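Local coordinates for putative uncharacterized protein lp_3323 (Lactobacillus plantarum, PDB 3DC7) that is of unknown function but probably hydrolyses ester bonds, as a member of the GDSL (SGNH) lipase/acylhydrolase family, at residues S30-N35 and A87-V92; G36-H41 and A207-I212; V74-I79 and M117-G122; T121-N126 and K132-A137. All coordinates share one frame; numbering follows the deposited sequence.

Contact 1 (S30-N35 and A87-V92)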
loop_
_atom_site.group_PDB
_atom_site.type_symbol
_atom_site.label_atom_id
_atom_site.label_comp_id
_atom_site.label_asym_id
_atom_site.label_seq_id
_atom_site.Cartn_x
_atom_site.Cartn_y
_atom_site.Cartn_z
ATOM N N SER A 30 8.836 19.348 -15.266
ATOM C CA SER A 30 10.054 20.086 -14.923
ATOM C C SER A 30 10.926 19.433 -13.842
ATOM O O SER A 30 12.144 19.674 -13.779
ATOM C CB SER A 30 9.701 21.491 -14.467
ATOM O OG SER A 30 10.893 22.188 -14.158
ATOM N N ILE A 31 10.296 18.639 -12.979
ATOM C CA ILE A 31 10.988 17.908 -11.924
ATOM C C ILE A 31 11.904 16.831 -12.535
ATOM O O ILE A 31 12.930 16.492 -11.968
ATOM C CB ILE A 31 9.958 17.319 -10.924
ATOM C CG1 ILE A 31 9.039 18.449 -10.411
ATOM C CG2 ILE A 31 10.653 16.592 -9.766
ATOM C CD1 ILE A 31 7.821 17.993 -9.593
ATOM N N THR A 32 11.525 16.331 -13.710
ATOM C CA THR A 32 12.329 15.408 -14.509
ATOM C C THR A 32 13.194 16.135 -15.567
ATOM O O THR A 32 14.305 15.714 -15.848
ATOM C CB THR A 32 11.410 14.361 -15.190
ATOM O OG1 THR A 32 10.672 13.654 -14.190
ATOM C CG2 THR A 32 12.206 13.347 -15.998
ATOM N N ALA A 33 12.685 17.222 -16.146
ATOM C CA ALA A 33 13.370 17.921 -17.255
ATOM C C ALA A 33 14.752 18.452 -16.886
ATOM O O ALA A 33 14.949 18.972 -15.784
ATOM C CB ALA A 33 12.512 19.051 -17.785
ATOM N N ASN A 34 15.699 18.324 -17.814
ATOM C CA ASN A 34 17.065 18.817 -17.608
ATOM C C ASN A 34 17.115 20.340 -17.342
ATOM O O ASN A 34 17.944 20.810 -16.560
ATOM C CB ASN A 34 17.962 18.416 -18.795
ATOM C CG ASN A 34 19.412 18.892 -18.645
ATOM O OD1 ASN A 34 19.999 18.842 -17.557
ATOM N ND2 ASN A 34 19.998 19.351 -19.755
ATOM N N ASN A 35 16.197 21.085 -17.956
ATOM C CA ASN A 35 16.128 22.548 -17.829
ATOM C C ASN A 35 15.763 23.110 -16.433
ATOM O O ASN A 35 15.215 24.219 -16.320
ATOM C CB ASN A 35 15.193 23.131 -18.924
ATOM C CG ASN A 35 13.714 22.683 -18.783
ATOM O OD1 ASN A 35 13.192 22.509 -17.667
ATOM N ND2 ASN A 35 13.030 22.529 -19.928
ATOM N N ALA A 87 9.783 5.126 -16.283
ATOM C CA ALA A 87 9.189 5.852 -15.180
ATOM C C ALA A 87 8.374 7.044 -15.703
ATOM O O ALA A 87 8.827 7.790 -16.585
ATOM C CB ALA A 87 10.268 6.320 -14.237
ATOM N N VAL A 88 7.165 7.200 -15.171
ATOM C CA VAL A 88 6.335 8.365 -15.472
ATOM C C VAL A 88 6.094 9.176 -14.210
ATOM O O VAL A 88 5.615 8.654 -13.199
ATOM C CB VAL A 88 4.993 7.981 -16.125
ATOM C CG1 VAL A 88 4.165 9.233 -16.441
ATOM C CG2 VAL A 88 5.238 7.138 -17.377
ATOM N N PHE A 89 6.442 10.454 -14.279
ATOM C CA PHE A 89 6.364 11.338 -13.129
ATOM C C PHE A 89 5.506 12.560 -13.505
ATOM O O PHE A 89 6.012 13.594 -13.944
ATOM C CB PHE A 89 7.791 11.711 -12.706
ATOM C CG PHE A 89 7.903 12.340 -11.334
ATOM C CD1 PHE A 89 6.822 12.980 -10.736
ATOM C CD2 PHE A 89 9.112 12.333 -10.675
ATOM C CE1 PHE A 89 6.947 13.580 -9.500
ATOM C CE2 PHE A 89 9.254 12.937 -9.426
ATOM C CZ PHE A 89 8.173 13.556 -8.838
ATOM N N GLY A 90 4.195 12.423 -13.361
ATOM C CA GLY A 90 3.275 13.464 -13.808
ATOM C C GLY A 90 2.018 13.610 -12.971
ATOM O O GLY A 90 1.775 12.817 -12.054
ATOM N N GLY A 91 1.230 14.640 -13.289
ATOM C CA GLY A 91 -0.027 14.911 -12.602
ATOM C C GLY A 91 -0.073 16.240 -11.858
ATOM O O GLY A 91 -1.159 16.783 -11.630
ATOM N N VAL A 92 1.088 16.765 -11.468
ATOM C CA VAL A 92 1.096 17.990 -10.690
ATOM C C VAL A 92 0.702 19.198 -11.538
ATOM O O VAL A 92 0.054 20.116 -11.038
ATOM C CB VAL A 92 2.417 18.224 -9.909
ATOM C CG1 VAL A 92 3.474 18.908 -10.767
ATOM C CG2 VAL A 92 2.120 19.077 -8.685
HETATM O O HOH W 1 8.475 15.293 -13.597
#
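Ile31 and Thr32 meet Phe89 in a buried, mostly apolar contact at the C-terminal ends of the strands of the parallel sheet, the usual place for the active site of an SGNH hydrolase. Residues 30-35 follow strand 24-28 and begin within the Gly-Asp-Ser motif of this family, so Ser30 is probably the nucleophile; its side chain touches His203. Segment 87-92 runs from strand 85-89 into the Gly-x-Asn-Asp motif at Gly91. The contact thus brings two sequence blocks of the probable catalytic site together. Ile31 brings its CG2 methyl obliquely to the Phe89 ring, 3.9 Å from Phe89 CE2, the two side chains crossing at about a right angle. With CG1 beside the backbone N (chi1 -54°), CG2 falls anti to that nitrogen and is carried toward the strand. A branched aliphatic residue suits a place beside an aromatic ring, while Thr32 adds a polar end: its OG1 packs 3.8 Å from Phe89 CB and also bonds to Tyr42 OH. The ring of Tyr42 meets that of Phe89 as well. No direct hydrogen bond joins the segments. A water bridges them instead, accepting from Thr32 OG1 at 2.8 Å and donating to Phe89 O at 3.0 Å.

Contact 2 (G36-H41 and A207-I212)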
loop_
_atom_site.group_PDB
_atom_site.type_symbol
_atom_site.label_atom_id
_atom_site.label_comp_id
_atom_site.label_asym_id
_atom_site.label_seq_id
_atom_site.Cartn_x
_atom_site.Cartn_y
_atom_site.Cartn_z
ATOM N N GLY A 36 16.102 22.376 -15.378
ATOM C CA GLY A 36 15.525 22.624 -14.051
ATOM C C GLY A 36 16.107 23.722 -13.180
ATOM O O GLY A 36 17.209 24.216 -13.428
ATOM N N LEU A 37 15.341 24.093 -12.151
ATOM C CA LEU A 37 15.789 25.000 -11.080
ATOM C C LEU A 37 16.730 24.318 -10.081
ATOM O O LEU A 37 17.507 24.980 -9.393
ATOM C CB LEU A 37 14.580 25.545 -10.324
ATOM C CG LEU A 37 13.756 26.606 -11.045
ATOM C CD1 LEU A 37 12.276 26.399 -10.749
ATOM C CD2 LEU A 37 14.237 27.991 -10.651
ATOM N N ALA A 38 16.618 22.995 -9.986
ATOM C CA ALA A 38 17.538 22.165 -9.238
ATOM C C ALA A 38 18.550 21.624 -10.233
ATOM O O ALA A 38 18.181 21.181 -11.320
ATOM C CB ALA A 38 16.791 21.027 -8.576
ATOM N N THR A 39 19.824 21.660 -9.870
ATOM C CA THR A 39 20.867 21.207 -10.783
ATOM C C THR A 39 21.042 19.690 -10.807
ATOM O O THR A 39 21.492 19.148 -11.814
ATOM C CB THR A 39 22.222 21.906 -10.518
ATOM O OG1 THR A 39 22.602 21.732 -9.148
ATOM C CG2 THR A 39 22.119 23.411 -10.827
ATOM N N VAL A 40 20.677 19.015 -9.710
ATOM C CA VAL A 40 20.863 17.567 -9.582
ATOM C C VAL A 40 19.539 16.860 -9.274
ATOM O O VAL A 40 19.042 16.921 -8.152
ATOM C CB VAL A 40 21.905 17.207 -8.497
ATOM C CG1 VAL A 40 22.176 15.703 -8.503
ATOM C CG2 VAL A 40 23.208 17.991 -8.706
ATOM N N HIS A 41 18.994 16.186 -10.280
ATOM C CA HIS A 41 17.668 15.580 -10.200
ATOM C C HIS A 41 17.729 14.149 -9.664
ATOM O O HIS A 41 18.789 13.543 -9.619
ATOM C CB HIS A 41 16.997 15.601 -11.574
ATOM C CG HIS A 41 16.625 16.971 -12.047
ATOM N ND1 HIS A 41 17.537 17.838 -12.611
ATOM C CD2 HIS A 41 15.436 17.620 -12.053
ATOM C CE1 HIS A 41 16.924 18.962 -12.938
ATOM N NE2 HIS A 41 15.650 18.858 -12.605
ATOM N N ALA A 207 18.110 19.033 -2.213
ATOM C CA ALA A 207 17.836 18.204 -1.028
ATOM C C ALA A 207 16.571 17.360 -1.214
ATOM O O ALA A 207 16.508 16.203 -0.785
ATOM C CB ALA A 207 17.735 19.080 0.239
ATOM N N GLY A 208 15.571 17.944 -1.867
ATOM C CA GLY A 208 14.299 17.265 -2.141
ATOM C C GLY A 208 14.504 16.148 -3.133
ATOM O O GLY A 208 13.919 15.071 -2.998
ATOM N N HIS A 209 15.359 16.398 -4.118
ATOM C CA HIS A 209 15.727 15.386 -5.089
ATOM C C HIS A 209 16.491 14.208 -4.499
ATOM O O HIS A 209 16.282 13.082 -4.936
ATOM C CB HIS A 209 16.471 15.992 -6.271
ATOM C CG HIS A 209 15.563 16.652 -7.260
ATOM N ND1 HIS A 209 14.932 15.955 -8.265
ATOM C CD2 HIS A 209 15.154 17.938 -7.377
ATOM C CE1 HIS A 209 14.190 16.784 -8.976
ATOM N NE2 HIS A 209 14.306 17.995 -8.459
ATOM N N ARG A 210 17.359 14.446 -3.518
ATOM C CA ARG A 210 18.068 13.362 -2.843
ATOM C C ARG A 210 17.069 12.450 -2.133
ATOM O O ARG A 210 17.189 11.217 -2.166
ATOM C CB ARG A 210 19.093 13.923 -1.856
ATOM C CG ARG A 210 20.325 14.496 -2.533
ATOM C CD ARG A 210 21.469 14.698 -1.556
ATOM N NE ARG A 210 21.223 15.770 -0.595
ATOM C CZ ARG A 210 21.362 17.067 -0.856
ATOM N NH1 ARG A 210 21.734 17.480 -2.064
ATOM N NH2 ARG A 210 21.122 17.959 0.094
ATOM N N VAL A 211 16.081 13.077 -1.494
ATOM C CA VAL A 211 14.998 12.345 -0.816
ATOM C C VAL A 211 14.249 11.479 -1.831
ATOM O O VAL A 211 14.053 10.283 -1.607
ATOM C CB VAL A 211 14.009 13.293 -0.077
ATOM C CG1 VAL A 211 12.746 12.551 0.355
ATOM C CG2 VAL A 211 14.670 13.932 1.138
ATOM N N ILE A 212 13.854 12.085 -2.950
ATOM C CA ILE A 212 13.089 11.386 -3.983
ATOM C C ILE A 212 13.833 10.168 -4.533
ATOM O O ILE A 212 13.237 9.110 -4.720
ATOM C CB ILE A 212 12.673 12.355 -5.123
ATOM C CG1 ILE A 212 11.597 13.314 -4.612
ATOM C CG2 ILE A 212 12.164 11.578 -6.343
ATOM C CD1 ILE A 212 11.367 14.511 -5.501
#
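His41 and His209 set the form of this contact: their side chains run alongside each other in the same direction, yet the rings are turned so that the edge of His41 addresses the face of His209. The planes stand at 71° and the centroids lie 4.8 Å apart, an offset T-shaped (edge-to-face) pair. His209 projects from helix 206-223 with its ring on the side of the backbone N (chi1 -79°), which lays it against the loop 36-41. There it meets backbone as well as side chains. His209 ND1 approaches His41 CA at 3.4 Å, and Val40 O sits 3.3 Å from His209 CB. At another part of the ring, Ala38 CB reaches His209 CD2 at 3.7 Å; a small residue fits so close an approach. The loop then ends in a helix start, with His41 as the N-cap of helix 42-50. Val40 N is held by Asn206 OD1, from the first residue of helix 206-223, and His209 ND1 takes a weak hydrogen bond from Tyr42 N, just beyond the loop. Helix 206-223 follows directly on the loop with His203, the probable catalytic histidine by family resemblance. Across the segments there is no hydrogen bond. The fit therefore rests on ring shape and van der Waals contact, with polar links from neighbouring residues fixing the loop's path.

Contact 3 (V74-I79 and M117-G122); sequences VRYQAI and MMLLTG
Tyr76 presses its ring against helix 112-126, touching Leu119 and Gly122 and joining two connections that lie on the same face of the parallel sheet. Met118, a selenomethionine introduced for the crystal work, takes part only loosely, its carbonyl O lying near the ring. One residue on, Leu119 does more: its CD2 methyl packs 3.7 Å from Tyr76 CB as the two side chains slide past each other in opposite directions. Leucine suits this spot, because it also touches Phe134 of the sheet. Thr121 does not touch residues 74-79. Its OG1 donates to Met117 O at 2.7 Å, while its own N donates to the same oxygen from the opposite face of the carbonyl plane, and its side chain packs on Ile190 of the second subunit. At Gly122 the helix comes closest to the ring: Tyr76 OH is 3.3 Å from Gly122 CA, and Tyr76 CZ 3.5 Å from that same atom. A CB here would stand about 2.2 Å from Tyr76 CZ, so the aromatic ring can lie on the helix only because the residue is glycine. Tyr76 reaches it with CG set between backbone N and carbonyl carbon (chi1 82°), and Gln77 CG lies over one face of the ring, toward its rim. Replacement by an alanine would probably open a gap over Gly122 and leave Leu119 CD2 with the CB but no ring to pack on. With no hydrogen bond between the segments, the two connections are held by close apolar fit, the phenol serving here as a flat, bulky filler against bare helix backbone.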
loop_
_atom_site.group_PDB
_atom_site.type_symbol
_atom_site.label_atom_id
_atom_site.label_comp_id
_atom_site.label_asym_id
_atom_site.label_seq_id
_atom_site.Cartn_x
_atom_site.Cartn_y
_atom_site.Cartn_z
ATOM N N VAL A 74 0.667 11.579 -25.309
ATOM C CA VAL A 74 1.205 11.416 -26.663
ATOM C C VAL A 74 2.737 11.325 -26.667
ATOM O O VAL A 74 3.312 10.525 -27.396
ATOM C CB VAL A 74 0.680 12.493 -27.684
ATOM C CG1 VAL A 74 0.874 13.892 -27.187
ATOM C CG2 VAL A 74 1.369 12.328 -29.038
ATOM N N ARG A 75 3.397 12.114 -25.824
ATOM C CA ARG A 75 4.861 12.160 -25.827
ATOM C C ARG A 75 5.547 10.836 -25.470
ATOM O O ARG A 75 6.723 10.641 -25.791
ATOM C CB ARG A 75 5.369 13.262 -24.902
ATOM C CG ARG A 75 5.109 14.646 -25.416
ATOM C CD ARG A 75 5.979 15.674 -24.697
ATOM N NE ARG A 75 5.792 15.701 -23.242
ATOM C CZ ARG A 75 6.653 15.196 -22.370
ATOM N NH1 ARG A 75 7.764 14.616 -22.799
ATOM N NH2 ARG A 75 6.416 15.281 -21.067
ATOM N N TYR A 76 4.820 9.939 -24.809
ATOM C CA TYR A 76 5.352 8.624 -24.451
ATOM C C TYR A 76 5.873 7.846 -25.662
ATOM O O TYR A 76 6.692 6.933 -25.507
ATOM C CB TYR A 76 4.274 7.781 -23.744
ATOM C CG TYR A 76 3.304 7.083 -24.686
ATOM C CD1 TYR A 76 2.100 7.677 -25.035
ATOM C CD2 TYR A 76 3.608 5.837 -25.229
ATOM C CE1 TYR A 76 1.197 7.037 -25.889
ATOM C CE2 TYR A 76 2.731 5.191 -26.098
ATOM C CZ TYR A 76 1.522 5.796 -26.424
ATOM O OH TYR A 76 0.652 5.163 -27.291
ATOM N N GLN A 77 5.377 8.194 -26.852
ATOM C CA GLN A 77 5.707 7.499 -28.101
ATOM C C GLN A 77 7.144 7.785 -28.543
ATOM O O GLN A 77 7.659 7.127 -29.451
ATOM C CB GLN A 77 4.711 7.868 -29.206
ATOM C CG GLN A 77 3.258 7.643 -28.794
ATOM C CD GLN A 77 2.242 7.746 -29.931
ATOM O OE1 GLN A 77 1.226 7.045 -29.926
ATOM N NE2 GLN A 77 2.489 8.634 -30.888
ATOM N N ALA A 78 7.790 8.743 -27.870
ATOM C CA ALA A 78 9.213 9.052 -28.094
ATOM C C ALA A 78 10.179 8.250 -27.211
ATOM O O ALA A 78 11.399 8.374 -27.352
ATOM C CB ALA A 78 9.472 10.559 -27.927
ATOM N N ILE A 79 9.635 7.457 -26.288
ATOM C CA ILE A 79 10.445 6.554 -25.461
ATOM C C ILE A 79 11.181 5.573 -26.395
ATOM O O ILE A 79 10.563 4.990 -27.299
ATOM C CB ILE A 79 9.573 5.815 -24.374
ATOM C CG1 ILE A 79 9.021 6.809 -23.336
ATOM C CG2 ILE A 79 10.347 4.709 -23.668
ATOM C CD1 ILE A 79 7.870 6.244 -22.474
HETATM N N MSE A 117 -5.618 6.619 -19.211
HETATM C CA MSE A 117 -5.989 5.392 -19.927
HETATM C C MSE A 117 -5.188 5.187 -21.220
HETATM O O MSE A 117 -4.679 4.095 -21.492
HETATM C CB MSE A 117 -7.486 5.356 -20.240
HETATM C CG MSE A 117 -7.871 4.141 -21.068
HETATM SE SE MSE A 117 -9.777 3.998 -21.398
HETATM C CE MSE A 117 -10.429 3.652 -19.561
HETATM N N MSE A 118 -5.080 6.243 -22.017
HETATM C CA MSE A 118 -4.332 6.142 -23.245
HETATM C C MSE A 118 -2.841 5.999 -23.001
HETATM O O MSE A 118 -2.186 5.214 -23.686
HETATM C CB MSE A 118 -4.640 7.305 -24.159
HETATM C CG MSE A 118 -5.999 7.153 -24.799
HETATM SE SE MSE A 118 -6.491 8.855 -25.537
HETATM C CE MSE A 118 -5.597 8.624 -27.276
ATOM N N LEU A 119 -2.313 6.735 -22.027
ATOM C CA LEU A 119 -0.907 6.594 -21.651
ATOM C C LEU A 119 -0.608 5.148 -21.247
ATOM O O LEU A 119 0.260 4.518 -21.825
ATOM C CB LEU A 119 -0.542 7.536 -20.505
ATOM C CG LEU A 119 0.880 8.116 -20.341
ATOM C CD1 LEU A 119 1.168 8.380 -18.872
ATOM C CD2 LEU A 119 1.987 7.277 -20.921
ATOM N N LEU A 120 -1.351 4.642 -20.268
ATOM C CA LEU A 120 -1.190 3.279 -19.763
ATOM C C LEU A 120 -1.390 2.182 -20.816
ATOM O O LEU A 120 -0.672 1.188 -20.795
ATOM C CB LEU A 120 -2.134 3.037 -18.576
ATOM C CG LEU A 120 -1.754 3.818 -17.319
ATOM C CD1 LEU A 120 -2.906 3.860 -16.323
ATOM C CD2 LEU A 120 -0.484 3.244 -16.704
ATOM N N THR A 121 -2.366 2.351 -21.708
ATOM C CA THR A 121 -2.570 1.405 -22.811
ATOM C C THR A 121 -1.385 1.448 -23.787
ATOM O O THR A 121 -0.848 0.418 -24.165
ATOM C CB THR A 121 -3.885 1.683 -23.565
ATOM O OG1 THR A 121 -4.967 1.657 -22.626
ATOM C CG2 THR A 121 -4.129 0.626 -24.655
ATOM N N GLY A 122 -0.957 2.651 -24.154
ATOM C CA GLY A 122 0.227 2.828 -24.985
ATOM C C GLY A 122 1.450 2.103 -24.459
ATOM O O GLY A 122 2.138 1.397 -25.212
#

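Contact 4 (T121-N126 and K132-A137); sequences TGLQTN and KLFISA
A beta-alpha-beta crossover of the parallel sheet is closed here: helix 112-126 ends, a short turn follows, and strand 132-136 returns beside strand 85-89, with Lys132 and Phe134 meeting Gln124 and Leu123. Helix and strand segments run nearly antiparallel, at 166°, their axes 11.1 Å apart. Lys132 stretches back toward the helix, bending only at its last torsion (chi4 79°), which turns the ammonium onto the side chain of Gln124. Lys132 NZ donates to Gln124 OE1 at 2.7 Å, arriving nearly along the C=O axis. The same nitrogen also bonds to the carbonyl oxygens of Trp127 and Val130, so three acceptors gather round it in a buried place. Its aliphatic part is used too: Lys132 CE lies 3.4 Å from Leu123 O and 4.0 Å from Leu123 CB. Farther along, Leu123 CD1 meets the edge of the Phe134 ring at CE2, 3.9 Å away, though this ring has a second conformer and the contact is less certain. Gln124 is held at its other end by Tyr173 O through NE2, and its side chain packs on Gln193 of the second subunit. A methionine in place of Lys132 would probably leave Gln124 OE1 and the two turn carbonyls without their shared donor. With three acceptors on one ammonium, a lysine ties helix end, turn and strand together, and the carbonyls near the helix's C-terminal end would be expected to favour its positive charge.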
loop_
_atom_site.group_PDB
_atom_site.type_symbol
_atom_site.label_atom_id
_atom_site.label_comp_id
_atom_site.label_asym_id
_atom_site.label_seq_id
_atom_site.Cartn_x
_atom_site.Cartn_y
_atom_site.Cartn_z
ATOM N N THR A 121 -2.366 2.351 -21.708
ATOM C CA THR A 121 -2.570 1.405 -22.811
ATOM C C THR A 121 -1.385 1.448 -23.787
ATOM O O THR A 121 -0.848 0.418 -24.165
ATOM C CB THR A 121 -3.885 1.683 -23.565
ATOM O OG1 THR A 121 -4.967 1.657 -22.626
ATOM C CG2 THR A 121 -4.129 0.626 -24.655
ATOM N N GLY A 122 -0.957 2.651 -24.154
ATOM C CA GLY A 122 0.227 2.828 -24.985
ATOM C C GLY A 122 1.450 2.103 -24.459
ATOM O O GLY A 122 2.138 1.397 -25.212
ATOM N N LEU A 123 1.719 2.267 -23.165
ATOM C CA LEU A 123 2.917 1.700 -22.548
ATOM C C LEU A 123 2.899 0.174 -22.514
ATOM O O LEU A 123 3.928 -0.469 -22.748
ATOM C CB LEU A 123 3.102 2.247 -21.134
ATOM C CG LEU A 123 3.466 3.724 -20.974
ATOM C CD1 LEU A 123 3.277 4.185 -19.539
ATOM C CD2 LEU A 123 4.882 3.992 -21.442
ATOM N N GLN A 124 1.733 -0.391 -22.204
ATOM C CA GLN A 124 1.584 -1.832 -22.021
ATOM C C GLN A 124 1.538 -2.548 -23.363
ATOM O O GLN A 124 1.954 -3.698 -23.465
ATOM C CB GLN A 124 0.319 -2.166 -21.217
ATOM C CG GLN A 124 0.310 -1.717 -19.757
ATOM C CD GLN A 124 1.399 -2.374 -18.911
ATOM O OE1 GLN A 124 2.582 -2.281 -19.230
ATOM N NE2 GLN A 124 1.000 -3.027 -17.817
ATOM N N THR A 125 1.030 -1.848 -24.383
ATOM C CA THR A 125 0.959 -2.366 -25.738
ATOM C C THR A 125 2.343 -2.403 -26.346
ATOM O O THR A 125 2.731 -3.418 -26.921
ATOM C CB THR A 125 0.020 -1.519 -26.603
ATOM O OG1 THR A 125 -1.282 -1.519 -26.006
ATOM C CG2 THR A 125 -0.077 -2.067 -28.014
ATOM N N ASN A 126 3.106 -1.321 -26.187
ATOM C CA ASN A 126 4.387 -1.203 -26.905
ATOM C C ASN A 126 5.633 -1.665 -26.160
ATOM O O ASN A 126 6.638 -1.954 -26.784
ATOM C CB ASN A 126 4.557 0.211 -27.465
ATOM C CG ASN A 126 3.486 0.551 -28.481
ATOM O OD1 ASN A 126 3.511 0.051 -29.612
ATOM N ND2 ASN A 126 2.517 1.375 -28.080
ATOM N N LYS A 132 7.756 -0.964 -15.327
ATOM C CA LYS A 132 7.324 0.431 -15.323
ATOM C C LYS A 132 6.808 0.822 -13.961
ATOM O O LYS A 132 6.218 0.009 -13.258
ATOM C CB LYS A 132 6.169 0.656 -16.304
ATOM C CG LYS A 132 6.354 0.041 -17.644
ATOM C CD LYS A 132 5.041 -0.043 -18.379
ATOM C CE LYS A 132 5.251 -0.811 -19.654
ATOM N NZ LYS A 132 5.279 -2.264 -19.355
ATOM N N LEU A 133 7.005 2.082 -13.605
ATOM C CA LEU A 133 6.282 2.629 -12.477
ATOM C C LEU A 133 5.772 4.049 -12.717
ATOM O O LEU A 133 6.335 4.807 -13.518
ATOM C CB LEU A 133 7.071 2.504 -11.161
ATOM C CG LEU A 133 8.389 3.196 -10.815
ATOM C CD1 LEU A 133 8.552 4.508 -11.496
ATOM C CD2 LEU A 133 8.443 3.423 -9.327
ATOM N N PHE A 134 4.693 4.388 -12.018
ATOM C CA PHE A 134 4.112 5.722 -12.028
ATOM C C PHE A 134 4.441 6.427 -10.729
ATOM O O PHE A 134 4.212 5.881 -9.650
ATOM C CB PHE A 134 2.594 5.642 -12.200
ATOM C CG PHE A 134 2.139 5.851 -13.611
ATOM C CD1 PHE A 134 1.313 6.916 -13.932
ATOM C CD2 PHE A 134 2.556 4.989 -14.627
ATOM C CE1 PHE A 134 0.892 7.123 -15.241
ATOM C CE2 PHE A 134 2.146 5.192 -15.942
ATOM C CZ PHE A 134 1.315 6.257 -16.246
ATOM N N ILE A 135 4.990 7.633 -10.841
ATOM C CA ILE A 135 5.344 8.436 -9.670
ATOM C C ILE A 135 4.442 9.666 -9.631
ATOM O O ILE A 135 4.388 10.420 -10.597
ATOM C CB ILE A 135 6.834 8.867 -9.695
ATOM C CG1 ILE A 135 7.751 7.640 -9.851
ATOM C CG2 ILE A 135 7.171 9.607 -8.434
ATOM C CD1 ILE A 135 9.129 7.977 -10.353
ATOM N N SER A 136 3.719 9.860 -8.531
ATOM C CA SER A 136 2.936 11.094 -8.364
ATOM C C SER A 136 3.556 12.015 -7.308
ATOM O O SER A 136 4.155 11.546 -6.338
ATOM C CB SER A 136 1.484 10.778 -8.035
ATOM O OG SER A 136 1.384 10.078 -6.812
ATOM N N ALA A 137 3.385 13.320 -7.497
ATOM C CA ALA A 137 4.139 14.348 -6.778
ATOM C C ALA A 137 3.745 14.586 -5.332
ATOM O O ALA A 137 2.639 14.278 -4.904
ATOM C CB ALA A 137 4.075 15.661 -7.539
#

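All four contacts are buried, but the centre of contact 1 is about 6 Å from the centre of the chain, those of contacts 2 and 3 about 14 Å, on opposite sides of it. Contacts 1 and 4 share the sheet, since strands 85-89 and 132-136 are neighbours; contacts 3 and 4 share helix 112-126, with Leu119 and Leu120 both packing on Phe134. Contact 2 adjoins contact 1 through Ile31. Chemistry follows place: at the strand ends by the probable active site a water bridges contact 1 and paired rings make contact 2, between two connections contact 3 is apolar fit over glycine, and at the helix-to-strand turn near the second subunit contact 4 uses a lysine.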